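PDB 4XRW: BexL from Amycolatopsis orientalis, which probably acts as a di-domain aromatase/cyclase, shaping a poly-beta-ketone intermediate by cyclisation and dehydration in the type II polyketide pathway to BE-7585A. Local coordinates for residues N46-T54 with E155-V166; V231-V239 with I246-P254. All blocks are in the same frame, centred on the assembly; numbering follows the deposited sequence.

Interaction 1 (N46-T54 with E155-V166); sequences NWPRIFPPT and ELAALKHNVELV. With MES (2-(N-morpholino)-ethanesulfonic acid), chain B.
I50 and F51, at the end of the short helix 47-50, meet the C-terminal part of the long helix 138-166 in different ways. I50 lies alongside the helix: its CD1 is 3.9 Å from L159 CD1, and its CG2 is 4.1 Å from V163 CG2. The F51 side chain starts away from the helix, and its CB meets MES O2S at 3.6 Å. With CG anti to the carbonyl carbon (chi1 -59°), the ring turns back between helix and ligand. CD1 and CE1 reach the aliphatic part of E155, CE1 standing 3.9 Å from E155 CG, while L159 CD1 approaches obliquely. On the other flank CD2, CE2 and CZ all meet MES C5, which lies over one ring face toward the rim, CE2 closest at 3.5 Å; I50 CG1 backs the opposite face. F51 CE2 in turn lies over the W47 ring, and MES C5 is on that same face. Replacing the ring with an alanine here is likely to leave L159 CD1 and the morpholine without their shared apolar neighbour, opening a gap beside I50 CG1. The polar seam is slighter. N162 ND2 gives a weak bond of 3.5 Å to I50 O, and a water donates to both I50 O (3.1 Å) and E155 O (2.7 Å), bridging the two backbones. P52 packs its CG and CD on A158 CB. T54 OG1 also approaches MES O1S, so closely that the modelled bond length is doubtful. MES is probably from the crystallisation liquor, but its place against W47, F51 and T54, with W113 of strand 106-117 as a further partner, is consistent with the interior pocket of a helix-grip fold, where polyketide would be expected to bind.

Interaction 2 (V231-V239 with I246-P254); sequences VHTTESVRV and IVYKQTTLP
Strands 231-241 and 245-250 form a beta hairpin in the antiparallel sheet of the second half of the chain, the axes of the two short segments at 161°, close to antiparallel. Paired backbone bonds define the register: V237 N donates to K249 O at 2.9 Å and V239 N to V247 O at 2.7 Å, each returned by the opposite residue. Between these hydrogen-bonded pairs, R238 and Y248 form a non-hydrogen-bonded pair whose R238 CG and Y248 CB touch at 3.7 Å. I246 CG2 lies over one face of the R238 guanidinium, whose polar end is held by Q218. Beyond Q250 the regular pairing ends, and E235 alone faces two threonines. Its O takes T251 N at 2.9 Å and, weakly, T252 N, while E235 N reaches T252 OG1 at 2.8 Å along an almost straight 175° bond. E235 CG is anti to the backbone N (chi1 180°), which carries the carboxylate to T251; T251 OG1 donates to OE2 at 2.7 Å on its anti side, somewhat out of plane. The other oxygen of E235 forms a salt bridge with R221. Q250 NE2 bonds T252 O at 2.8 Å within the loop that follows the strand, and its OE1 meets H260. The T252 hydroxyl thus takes the place of a backbone acceptor, while that of T251 serves the E235 carboxylate, which, shared between hydroxyl and arginine, probably stays ionised.

In the fold
Interactions 1 and 2 belong to different halves of the di-domain chain, their centres about 17 Å apart, yet they touch directly. K249 of interaction 2 extends to the first half, where its NZ lies 2.7 Å from P52 O and 2.8 Å from P48 O, both probable hydrogen bonds, and also bonds T54 O. Both contacts are partly buried. Interaction 1 joins a short helix to the long helix 138-166 and depends chiefly on apolar side chains beside a ligand pocket, with weak or water-mediated polar links. Interaction 2 holds neighbouring strands of one sheet by regular backbone bonds, becoming more solvent-accessible and side-chain-mediated toward T252.

Interaction 1 (N46-T54 with E155-V166)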
loop_
_atom_site.group_PDB
_atom_site.type_symbol
_atom_site.label_atom_id
_atom_site.label_comp_id
_atom_site.label_asym_id
_atom_site.label_seq_id
_atom_site.Cartn_x
_atom_site.Cartn_y
_atom_site.Cartn_z
ATOM N N ASN A 46 -5.945 3.713 5.235
ATOM C CA ASN A 46 -5.751 4.635 4.108
ATOM C C ASN A 46 -4.297 4.893 3.723
ATOM O O ASN A 46 -4.025 5.521 2.706
ATOM C CB ASN A 46 -6.382 5.986 4.395
ATOM C CG ASN A 46 -7.876 5.901 4.538
ATOM O OD1 ASN A 46 -8.570 5.563 3.580
ATOM N ND2 ASN A 46 -8.383 6.181 5.735
ATOM N N TRP A 47 -3.356 4.458 4.541
ATOM C CA TRP A 47 -1.981 4.872 4.292
ATOM C C TRP A 47 -1.463 4.411 2.932
ATOM O O TRP A 47 -0.775 5.174 2.291
ATOM C CB TRP A 47 -1.063 4.362 5.383
ATOM C CG TRP A 47 -1.101 5.198 6.655
ATOM C CD1 TRP A 47 -2.070 6.047 7.060
ATOM C CD2 TRP A 47 -0.081 5.236 7.659
ATOM N NE1 TRP A 47 -1.724 6.621 8.287
ATOM C CE2 TRP A 47 -0.515 6.126 8.671
ATOM C CE3 TRP A 47 1.148 4.589 7.806
ATOM C CZ2 TRP A 47 0.239 6.368 9.814
ATOM C CZ3 TRP A 47 1.894 4.835 8.926
ATOM C CH2 TRP A 47 1.436 5.721 9.922
ATOM N N PRO A 48 -1.781 3.169 2.514
ATOM C CA PRO A 48 -1.189 2.765 1.220
ATOM C C PRO A 48 -1.632 3.684 0.077
ATOM O O PRO A 48 -0.919 3.838 -0.926
ATOM C CB PRO A 48 -1.683 1.321 1.044
ATOM C CG PRO A 48 -1.759 0.814 2.495
ATOM C CD PRO A 48 -2.406 2.021 3.207
ATOM N N ARG A 49 -2.799 4.315 0.228
ATOM C CA ARG A 49 -3.290 5.181 -0.843
ATOM C C ARG A 49 -2.636 6.542 -0.865
ATOM O O ARG A 49 -2.589 7.178 -1.912
ATOM C CB ARG A 49 -4.815 5.391 -0.733
ATOM C CG ARG A 49 -5.620 4.163 -0.416
ATOM C CD ARG A 49 -7.103 4.518 -0.257
ATOM N NE ARG A 49 -7.919 3.312 -0.176
ATOM C CZ ARG A 49 -9.189 3.232 -0.557
ATOM N NH1 ARG A 49 -9.810 4.298 -1.054
ATOM N NH2 ARG A 49 -9.834 2.076 -0.447
ATOM N N ILE A 50 -2.160 7.014 0.289
ATOM C CA ILE A 50 -1.607 8.373 0.405
ATOM C C ILE A 50 -0.107 8.444 0.655
ATOM O O ILE A 50 0.517 9.497 0.426
ATOM C CB ILE A 50 -2.292 9.159 1.535
ATOM C CG1 ILE A 50 -2.064 8.508 2.899
ATOM C CG2 ILE A 50 -3.750 9.232 1.263
ATOM C CD1 ILE A 50 -2.436 9.410 4.096
ATOM N N PHE A 51 0.464 7.355 1.176
ATOM C CA PHE A 51 1.924 7.203 1.298
ATOM C C PHE A 51 2.426 6.109 0.353
ATOM O O PHE A 51 2.320 4.925 0.660
ATOM C CB PHE A 51 2.319 6.862 2.743
ATOM C CG PHE A 51 1.878 7.903 3.747
ATOM C CD1 PHE A 51 2.366 9.196 3.688
ATOM C CD2 PHE A 51 0.978 7.588 4.733
ATOM C CE1 PHE A 51 1.951 10.148 4.589
ATOM C CE2 PHE A 51 0.566 8.556 5.670
ATOM C CZ PHE A 51 1.052 9.825 5.581
ATOM N N PRO A 52 3.013 6.487 -0.775
ATOM C CA PRO A 52 3.390 5.455 -1.755
ATOM C C PRO A 52 4.274 4.319 -1.217
ATOM O O PRO A 52 4.058 3.198 -1.651
ATOM C CB PRO A 52 4.112 6.265 -2.839
ATOM C CG PRO A 52 3.419 7.594 -2.789
ATOM C CD PRO A 52 3.182 7.848 -1.329
ATOM N N PRO A 53 5.184 4.561 -0.257
ATOM C CA PRO A 53 5.946 3.406 0.224
ATOM C C PRO A 53 5.168 2.396 1.064
ATOM O O PRO A 53 5.642 1.278 1.221
ATOM C CB PRO A 53 7.058 4.037 1.075
ATOM C CG PRO A 53 7.143 5.462 0.587
ATOM C CD PRO A 53 5.693 5.820 0.304
ATOM N N THR A 54 4.036 2.784 1.624
ATOM C CA THR A 54 3.352 1.947 2.609
ATOM C C THR A 54 2.608 0.811 1.910
ATOM O O THR A 54 1.810 1.030 1.003
ATOM C CB THR A 54 2.370 2.758 3.476
ATOM O OG1 THR A 54 3.074 3.832 4.135
ATOM C CG2 THR A 54 1.770 1.883 4.518
ATOM N N GLU A 155 7.640 13.089 1.340
ATOM C CA GLU A 155 6.418 12.572 1.926
ATOM C C GLU A 155 5.270 13.560 1.784
ATOM O O GLU A 155 4.166 13.169 1.425
ATOM C CB GLU A 155 6.650 12.225 3.408
ATOM C CG GLU A 155 5.447 11.786 4.163
ATOM C CD GLU A 155 5.804 11.092 5.474
ATOM O OE1 GLU A 155 6.227 11.779 6.435
ATOM O OE2 GLU A 155 5.665 9.852 5.527
ATOM N N LEU A 156 5.522 14.836 2.075
ATOM C CA LEU A 156 4.463 15.852 1.990
ATOM C C LEU A 156 4.045 16.085 0.534
ATOM O O LEU A 156 2.865 16.282 0.232
ATOM C CB LEU A 156 4.922 17.173 2.623
ATOM C CG LEU A 156 4.921 17.227 4.148
ATOM C CD1 LEU A 156 5.343 18.600 4.679
ATOM C CD2 LEU A 156 3.537 16.844 4.677
ATOM N N ALA A 157 5.009 16.065 -0.378
ATOM C CA ALA A 157 4.686 16.255 -1.789
ATOM C C ALA A 157 3.812 15.106 -2.303
ATOM O O ALA A 157 2.847 15.326 -3.022
ATOM C CB ALA A 157 5.928 16.352 -2.593
ATOM N N ALA A 158 4.149 13.879 -1.913
ATOM C CA ALA A 158 3.360 12.713 -2.313
ATOM C C ALA A 158 1.987 12.749 -1.623
ATOM O O ALA A 158 0.975 12.380 -2.219
ATOM C CB ALA A 158 4.116 11.424 -1.983
ATOM N N LEU A 159 1.931 13.210 -0.380
ATOM C CA LEU A 159 0.662 13.317 0.322
ATOM C C LEU A 159 -0.306 14.228 -0.439
ATOM O O LEU A 159 -1.464 13.883 -0.656
ATOM C CB LEU A 159 0.858 13.853 1.731
ATOM C CG LEU A 159 -0.403 14.158 2.534
ATOM C CD1 LEU A 159 -1.041 12.866 3.022
ATOM C CD2 LEU A 159 -0.095 15.059 3.690
ATOM N N LYS A 160 0.175 15.407 -0.811
ATOM C CA LYS A 160 -0.638 16.354 -1.574
ATOM C C LYS A 160 -1.097 15.743 -2.899
ATOM O O LYS A 160 -2.276 15.790 -3.228
ATOM C CB LYS A 160 0.158 17.634 -1.824
ATOM C CG LYS A 160 -0.523 18.651 -2.724
ATOM C CD LYS A 160 0.382 19.868 -2.968
ATOM C CE LYS A 160 -0.285 20.885 -3.918
ATOM N NZ LYS A 160 -1.653 21.279 -3.432
ATOM N N HIS A 161 -0.163 15.176 -3.657
ATOM C CA HIS A 161 -0.481 14.575 -4.949
ATOM C C HIS A 161 -1.558 13.497 -4.823
ATOM O O HIS A 161 -2.558 13.494 -5.551
ATOM C CB HIS A 161 0.782 13.989 -5.556
ATOM C CG HIS A 161 0.580 13.373 -6.900
ATOM N ND1 HIS A 161 0.637 14.106 -8.066
ATOM C CD2 HIS A 161 0.335 12.090 -7.268
ATOM C CE1 HIS A 161 0.426 13.302 -9.095
ATOM N NE2 HIS A 161 0.242 12.073 -8.639
ATOM N N ASN A 162 -1.365 12.589 -3.873
ATOM C CA ASN A 162 -2.278 11.465 -3.725
ATOM C C ASN A 162 -3.596 11.808 -3.060
ATOM O O ASN A 162 -4.638 11.278 -3.465
ATOM C CB ASN A 162 -1.584 10.351 -2.961
ATOM C CG ASN A 162 -0.420 9.816 -3.719
ATOM O OD1 ASN A 162 -0.513 9.572 -4.912
ATOM N ND2 ASN A 162 0.706 9.675 -3.049
ATOM N N VAL A 163 -3.581 12.688 -2.064
ATOM C CA VAL A 163 -4.832 13.033 -1.392
ATOM C C VAL A 163 -5.750 13.666 -2.417
ATOM O O VAL A 163 -6.945 13.395 -2.444
ATOM C CB VAL A 163 -4.636 14.004 -0.194
ATOM C CG1 VAL A 163 -5.966 14.603 0.261
ATOM C CG2 VAL A 163 -3.997 13.274 0.982
ATOM N N GLU A 164 -5.188 14.501 -3.277
ATOM C CA GLU A 164 -6.015 15.190 -4.275
ATOM C C GLU A 164 -6.592 14.212 -5.320
ATOM O O GLU A 164 -7.626 14.487 -5.937
ATOM C CB GLU A 164 -5.203 16.329 -4.911
ATOM C CG GLU A 164 -5.081 17.516 -3.938
ATOM C CD GLU A 164 -4.054 18.599 -4.334
ATOM O OE1 GLU A 164 -3.528 18.601 -5.476
ATOM O OE2 GLU A 164 -3.775 19.465 -3.470
ATOM N N LEU A 165 -5.973 13.042 -5.475
ATOM C CA LEU A 165 -6.509 12.022 -6.377
ATOM C C LEU A 165 -7.448 11.037 -5.678
ATOM O O LEU A 165 -8.475 10.671 -6.249
ATOM C CB LEU A 165 -5.376 11.237 -7.039
ATOM C CG LEU A 165 -4.374 12.024 -7.880
ATOM C CD1 LEU A 165 -3.320 11.075 -8.413
ATOM C CD2 LEU A 165 -5.048 12.740 -9.019
ATOM N N VAL A 166 -7.111 10.588 -4.466
ATOM C CA VAL A 166 -7.924 9.538 -3.837
ATOM C C VAL A 166 -9.250 10.101 -3.320
ATOM O O VAL A 166 -10.192 9.342 -3.119
ATOM C CB VAL A 166 -7.169 8.791 -2.686
ATOM C CG1 VAL A 166 -5.809 8.302 -3.193
ATOM C CG2 VAL A 166 -7.008 9.641 -1.445
HETATM O O1 MES B . 3.588 9.567 9.593
HETATM C C2 MES B . 4.963 9.259 9.711
HETATM C C3 MES B . 5.547 8.712 8.394
HETATM N N4 MES B . 4.780 7.643 7.884
HETATM C C5 MES B . 3.441 8.106 7.646
HETATM C C6 MES B . 2.865 8.473 9.022
HETATM C C7 MES B . 5.338 7.215 6.613
HETATM C C8 MES B . 5.575 5.687 6.665
HETATM S S MES B . 6.018 5.006 5.070
HETATM O O1S MES B . 5.369 3.612 5.032
HETATM O O2S MES B . 5.539 5.868 3.905
HETATM O O3S MES B . 7.521 4.707 4.922
HETATM O O HOH W 1 3.315 10.604 1.079
#

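Interaction 2 (V231-V239 with I246-P254)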
loop_
_atom_site.group_PDB
_atom_site.type_symbol
_atom_site.label_atom_id
_atom_site.label_comp_id
_atom_site.label_asym_id
_atom_site.label_seq_id
_atom_site.Cartn_x
_atom_site.Cartn_y
_atom_site.Cartn_z
ATOM N N VAL A 231 3.372 -8.635 -23.337
ATOM C CA VAL A 231 3.970 -9.339 -22.217
ATOM C C VAL A 231 4.544 -8.343 -21.208
ATOM O O VAL A 231 4.866 -7.200 -21.542
ATOM C CB VAL A 231 5.061 -10.327 -22.679
ATOM C CG1 VAL A 231 4.455 -11.428 -23.526
ATOM C CG2 VAL A 231 6.180 -9.608 -23.445
ATOM N N HIS A 232 4.633 -8.780 -19.964
ATOM C CA HIS A 232 4.973 -7.892 -18.861
ATOM C C HIS A 232 5.878 -8.536 -17.836
ATOM O O HIS A 232 5.914 -9.753 -17.678
ATOM C CB HIS A 232 3.709 -7.410 -18.188
ATOM C CG HIS A 232 2.789 -6.688 -19.112
ATOM N ND1 HIS A 232 1.650 -7.267 -19.629
ATOM C CD2 HIS A 232 2.865 -5.449 -19.654
ATOM C CE1 HIS A 232 1.047 -6.406 -20.427
ATOM N NE2 HIS A 232 1.764 -5.297 -20.462
ATOM N N THR A 233 6.656 -7.689 -17.164
ATOM C CA THR A 233 7.433 -8.068 -16.002
ATOM C C THR A 233 7.070 -7.052 -14.910
ATOM O O THR A 233 7.274 -5.867 -15.093
ATOM C CB THR A 233 8.938 -8.078 -16.253
ATOM O OG1 THR A 233 9.246 -8.983 -17.329
ATOM C CG2 THR A 233 9.661 -8.539 -15.017
ATOM N N THR A 234 6.493 -7.544 -13.822
ATOM C CA THR A 234 5.824 -6.716 -12.831
ATOM C C THR A 234 6.246 -7.103 -11.427
ATOM O O THR A 234 6.347 -8.287 -11.127
ATOM C CB THR A 234 4.293 -6.880 -12.936
ATOM O OG1 THR A 234 3.907 -6.728 -14.322
ATOM C CG2 THR A 234 3.605 -5.825 -12.116
ATOM N N GLU A 235 6.468 -6.106 -10.565
ATOM C CA GLU A 235 6.831 -6.350 -9.181
ATOM C C GLU A 235 5.727 -5.847 -8.278
ATOM O O GLU A 235 5.170 -4.770 -8.507
ATOM C CB GLU A 235 8.139 -5.648 -8.845
ATOM C CG GLU A 235 8.622 -5.830 -7.398
ATOM C CD GLU A 235 9.861 -4.989 -7.093
ATOM O OE1 GLU A 235 10.975 -5.387 -7.546
ATOM O OE2 GLU A 235 9.709 -3.924 -6.418
ATOM N N SER A 236 5.421 -6.629 -7.252
ATOM C CA SER A 236 4.636 -6.182 -6.118
ATOM C C SER A 236 5.293 -6.622 -4.814
ATOM O O SER A 236 6.085 -7.573 -4.791
ATOM C CB SER A 236 3.224 -6.741 -6.197
ATOM O OG SER A 236 3.305 -8.164 -6.156
ATOM N N VAL A 237 4.949 -5.940 -3.731
ATOM C CA VAL A 237 5.395 -6.336 -2.405
ATOM C C VAL A 237 4.158 -6.831 -1.656
ATOM O O VAL A 237 3.107 -6.173 -1.701
ATOM C CB VAL A 237 6.076 -5.167 -1.668
ATOM C CG1 VAL A 237 6.316 -5.527 -0.217
ATOM C CG2 VAL A 237 7.369 -4.792 -2.382
ATOM N N ARG A 238 4.244 -8.017 -1.072
ATOM C CA ARG A 238 3.122 -8.641 -0.387
ATOM C C ARG A 238 3.449 -8.904 1.083
ATOM O O ARG A 238 4.574 -9.242 1.446
ATOM C CB ARG A 238 2.735 -9.976 -1.081
ATOM C CG ARG A 238 2.740 -9.878 -2.575
ATOM C CD ARG A 238 1.847 -10.955 -3.245
ATOM N NE ARG A 238 2.280 -12.291 -2.845
ATOM C CZ ARG A 238 1.671 -13.422 -3.197
ATOM N NH1 ARG A 238 0.587 -13.384 -3.936
ATOM N NH2 ARG A 238 2.150 -14.585 -2.797
ATOM N N VAL A 239 2.434 -8.738 1.899
ATOM C CA VAL A 239 2.473 -9.077 3.288
ATOM C C VAL A 239 1.461 -10.212 3.555
ATOM O O VAL A 239 0.248 -10.054 3.335
ATOM C CB VAL A 239 2.131 -7.865 4.169
ATOM C CG1 VAL A 239 2.373 -8.215 5.594
ATOM C CG2 VAL A 239 2.968 -6.609 3.768
ATOM N N ILE A 246 -3.612 -11.889 2.483
ATOM C CA ILE A 246 -2.392 -11.456 1.800
ATOM C C ILE A 246 -2.679 -10.075 1.233
ATOM O O ILE A 246 -3.606 -9.887 0.428
ATOM C CB ILE A 246 -1.962 -12.409 0.668
ATOM C CG1 ILE A 246 -1.656 -13.787 1.209
ATOM C CG2 ILE A 246 -0.746 -11.838 -0.079
ATOM C CD1 ILE A 246 -1.499 -14.800 0.163
ATOM N N VAL A 247 -1.912 -9.084 1.691
ATOM C CA VAL A 247 -2.077 -7.708 1.270
ATOM C C VAL A 247 -0.902 -7.299 0.388
ATOM O O VAL A 247 0.234 -7.709 0.672
ATOM C CB VAL A 247 -2.132 -6.730 2.487
ATOM C CG1 VAL A 247 -2.327 -5.294 1.980
ATOM C CG2 VAL A 247 -3.244 -7.115 3.458
ATOM N N TYR A 248 -1.136 -6.556 -0.675
ATOM C CA TYR A 248 -0.025 -6.211 -1.555
ATOM C C TYR A 248 -0.169 -4.856 -2.192
ATOM O O TYR A 248 -1.253 -4.235 -2.179
ATOM C CB TYR A 248 0.169 -7.287 -2.643
ATOM C CG TYR A 248 -0.996 -7.444 -3.604
ATOM C CD1 TYR A 248 -1.005 -6.790 -4.819
ATOM C CD2 TYR A 248 -2.078 -8.261 -3.281
ATOM C CE1 TYR A 248 -2.068 -6.947 -5.718
ATOM C CE2 TYR A 248 -3.147 -8.424 -4.167
ATOM C CZ TYR A 248 -3.131 -7.747 -5.374
ATOM O OH TYR A 248 -4.168 -7.882 -6.270
ATOM N N LYS A 249 0.961 -4.385 -2.706
ATOM C CA LYS A 249 1.033 -3.158 -3.473
ATOM C C LYS A 249 1.922 -3.386 -4.666
ATOM O O LYS A 249 3.019 -3.967 -4.522
ATOM C CB LYS A 249 1.581 -1.983 -2.628
ATOM C CG LYS A 249 1.933 -0.765 -3.470
ATOM C CD LYS A 249 2.306 0.436 -2.615
ATOM C CE LYS A 249 1.104 1.236 -2.152
ATOM N NZ LYS A 249 1.479 2.490 -1.376
ATOM N N GLN A 250 1.458 -2.929 -5.828
ATOM C CA GLN A 250 2.246 -3.001 -7.052
ATOM C C GLN A 250 3.266 -1.878 -7.063
ATOM O O GLN A 250 2.925 -0.698 -6.916
ATOM C CB GLN A 250 1.358 -2.926 -8.297
ATOM C CG GLN A 250 2.083 -3.223 -9.552
ATOM C CD GLN A 250 1.161 -3.436 -10.773
ATOM O OE1 GLN A 250 0.036 -3.872 -10.630
ATOM N NE2 GLN A 250 1.675 -3.161 -11.965
ATOM N N THR A 251 4.533 -2.231 -7.219
ATOM C CA THR A 251 5.590 -1.217 -7.146
ATOM C C THR A 251 6.125 -0.763 -8.496
ATOM O O THR A 251 6.782 0.285 -8.585
ATOM C CB THR A 251 6.750 -1.729 -6.300
ATOM O OG1 THR A 251 7.150 -2.994 -6.804
ATOM C CG2 THR A 251 6.304 -1.855 -4.838
ATOM N N THR A 252 5.837 -1.520 -9.551
ATOM C CA THR A 252 6.171 -1.128 -10.911
ATOM C C THR A 252 4.846 -0.915 -11.647
ATOM O O THR A 252 4.149 -1.875 -11.965
ATOM C CB THR A 252 7.023 -2.188 -11.620
ATOM O OG1 THR A 252 6.345 -3.444 -11.557
ATOM C CG2 THR A 252 8.401 -2.329 -10.959
ATOM N N LEU A 253 4.474 0.339 -11.869
ATOM C CA LEU A 253 3.142 0.637 -12.393
ATOM C C LEU A 253 3.160 0.967 -13.886
ATOM O O LEU A 253 4.095 1.609 -14.367
ATOM C CB LEU A 253 2.505 1.808 -11.630
ATOM C CG LEU A 253 2.282 1.618 -10.123
ATOM C CD1 LEU A 253 2.231 2.951 -9.389
ATOM C CD2 LEU A 253 0.990 0.853 -9.875
ATOM N N PRO A 254 2.134 0.501 -14.596
ATOM C CA PRO A 254 1.915 0.798 -16.003
ATOM C C PRO A 254 1.440 2.231 -16.169
ATOM O O PRO A 254 1.092 2.886 -15.168
ATOM C CB PRO A 254 0.832 -0.186 -16.394
ATOM C CG PRO A 254 0.053 -0.377 -15.204
ATOM C CD PRO A 254 1.023 -0.291 -14.053
#